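Mitochondrial import inner membrane translocase subunit TIM8 (Saccharomyces cerevisiae, PDB 3CJH) serves as a mitochondrial intermembrane-space chaperone in the import of multi-pass inner-membrane proteins and the transfer of beta-barrel precursors to the outer-membrane sorting and assembly machinery. Local coordinates at residues B[20-23]-B[24-28]. Residues are numbered along the deposited sequence; the frame is centred on the assembly and turned at random.
Sequences ICFK and KCVES
F22 and V26, one turn apart where helix 7-25 ends, make the main side-chain contact of this local arrangement. V26 lies over one face of the phenyl ring in a CH-pi contact, its CB 4.0 Å from the F22 ring centroid and 17° off the normal, displaced toward the rim on the CD1–CE1 side. Its CG2 branch packs on that side, 3.5 Å from F22 CD1. The ring is brought there by a first torsion of 180°, which sets F22 CG anti to the backbone N, so that the ring projects outward from the helix with a slight tilt toward its C-terminal end, beside V26.

Backbone hydrogen bonds carry the last turn. C25 N donates to C21 O at 2.8 Å and V26 N to F22 O at 2.9 Å, whereas the bond from K24 N to I20 O, at 3.4 Å, is weak. V26 still gives its N-H to the helix, but its backbone has already left the helical conformation, and the chain turns away here.

The aliphatic part of K24 runs back along the turn, with CG 3.5 Å from I20 O.

C21 and C25 form the first CX3C pair of the twin CX3C motif characteristic of small Tim proteins. Their disulfides to C45 and C41, together with packing of both cysteines on L42, clamp the end of helix 7-25 against helix 36-62.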
loop_
_atom_site.group_PDB
_atom_site.type_symbol
_atom_site.label_atom_id
_atom_site.label_comp_id
_atom_site.label_asym_id
_atom_site.label_seq_id
_atom_site.Cartn_x
_atom_site.Cartn_y
_atom_site.Cartn_z
ATOM N N ILE B 20 9.197 -5.058 -0.521
ATOM C CA ILE B 20 8.811 -4.953 0.895
ATOM C C ILE B 20 10.013 -4.621 1.768
ATOM O O ILE B 20 9.958 -3.705 2.595
ATOM C CB ILE B 20 8.159 -6.241 1.512
ATOM C CG1 ILE B 20 7.689 -7.250 0.455
ATOM C CG2 ILE B 20 6.982 -5.819 2.437
ATOM C CD1 ILE B 20 6.701 -8.305 0.967
ATOM N N CYS B 21 11.089 -5.385 1.586
ATOM C CA CYS B 21 12.251 -5.298 2.468
ATOM C C CYS B 21 13.061 -4.041 2.261
ATOM O O CYS B 21 13.596 -3.484 3.207
ATOM C CB CYS B 21 13.136 -6.524 2.316
ATOM S SG CYS B 21 12.390 -8.021 2.995
ATOM N N PHE B 22 13.141 -3.571 1.028
ATOM C CA PHE B 22 13.876 -2.324 0.746
ATOM C C PHE B 22 13.307 -1.153 1.567
ATOM O O PHE B 22 14.041 -0.408 2.206
ATOM C CB PHE B 22 13.798 -2.003 -0.727
ATOM C CG PHE B 22 14.517 -0.740 -1.114
ATOM C CD1 PHE B 22 15.874 -0.745 -1.337
ATOM C CD2 PHE B 22 13.826 0.446 -1.301
ATOM C CE1 PHE B 22 16.537 0.424 -1.721
ATOM C CE2 PHE B 22 14.490 1.603 -1.681
ATOM C CZ PHE B 22 15.839 1.590 -1.890
ATOM N N LYS B 23 11.987 -1.015 1.553
ATOM C CA LYS B 23 11.304 -0.007 2.362
ATOM C C LYS B 23 11.667 -0.079 3.841
ATOM O O LYS B 23 11.936 0.947 4.482
ATOM C CB LYS B 23 9.808 -0.216 2.290
ATOM C CG LYS B 23 9.180 -0.019 0.933
ATOM C CD LYS B 23 7.676 -0.393 0.980
ATOM C CE LYS B 23 6.896 0.153 -0.247
ATOM N NZ LYS B 23 5.412 0.434 0.028
ATOM N N LYS B 24 11.656 -1.297 4.372
ATOM C CA LYS B 24 11.864 -1.532 5.797
ATOM C C LYS B 24 13.308 -1.430 6.252
ATOM O O LYS B 24 13.545 -1.023 7.387
ATOM C CB LYS B 24 11.270 -2.892 6.206
ATOM C CG LYS B 24 9.760 -2.885 6.017
ATOM C CD LYS B 24 9.031 -4.169 6.403
ATOM C CE LYS B 24 7.504 -3.922 6.406
ATOM N NZ LYS B 24 6.757 -4.904 7.249
ATOM N N CYS B 25 14.259 -1.780 5.389
ATOM C CA CYS B 25 15.693 -1.787 5.755
ATOM C C CYS B 25 16.550 -0.626 5.243
ATOM O O CYS B 25 17.572 -0.307 5.860
ATOM C CB CYS B 25 16.360 -3.060 5.287
ATOM S SG CYS B 25 15.789 -4.490 6.164
ATOM N N VAL B 26 16.181 -0.044 4.105
ATOM C CA VAL B 26 16.888 1.123 3.591
ATOM C C VAL B 26 16.140 2.340 4.071
ATOM O O VAL B 26 15.156 2.759 3.446
ATOM C CB VAL B 26 16.943 1.155 2.071
ATOM C CG1 VAL B 26 17.595 2.452 1.613
ATOM C CG2 VAL B 26 17.693 -0.052 1.519
ATOM N N GLU B 27 16.588 2.908 5.185
ATOM C CA GLU B 27 15.826 3.978 5.793
ATOM C C GLU B 27 16.068 5.317 5.091
ATOM O O GLU B 27 15.231 6.227 5.168
ATOM C CB GLU B 27 16.094 4.075 7.301
ATOM C CG GLU B 27 17.068 5.199 7.774
ATOM C CD GLU B 27 18.407 4.706 8.272
ATOM O OE1 GLU B 27 19.337 5.544 8.334
ATOM O OE2 GLU B 27 18.534 3.506 8.614
ATOM N N SER B 28 17.202 5.421 4.398
ATOM C CA SER B 28 17.618 6.673 3.768
ATOM C C SER B 28 18.718 6.423 2.749
ATOM O O SER B 28 19.497 5.494 2.907
ATOM C CB SER B 28 18.175 7.606 4.835
ATOM O OG SER B 28 19.291 6.993 5.490
#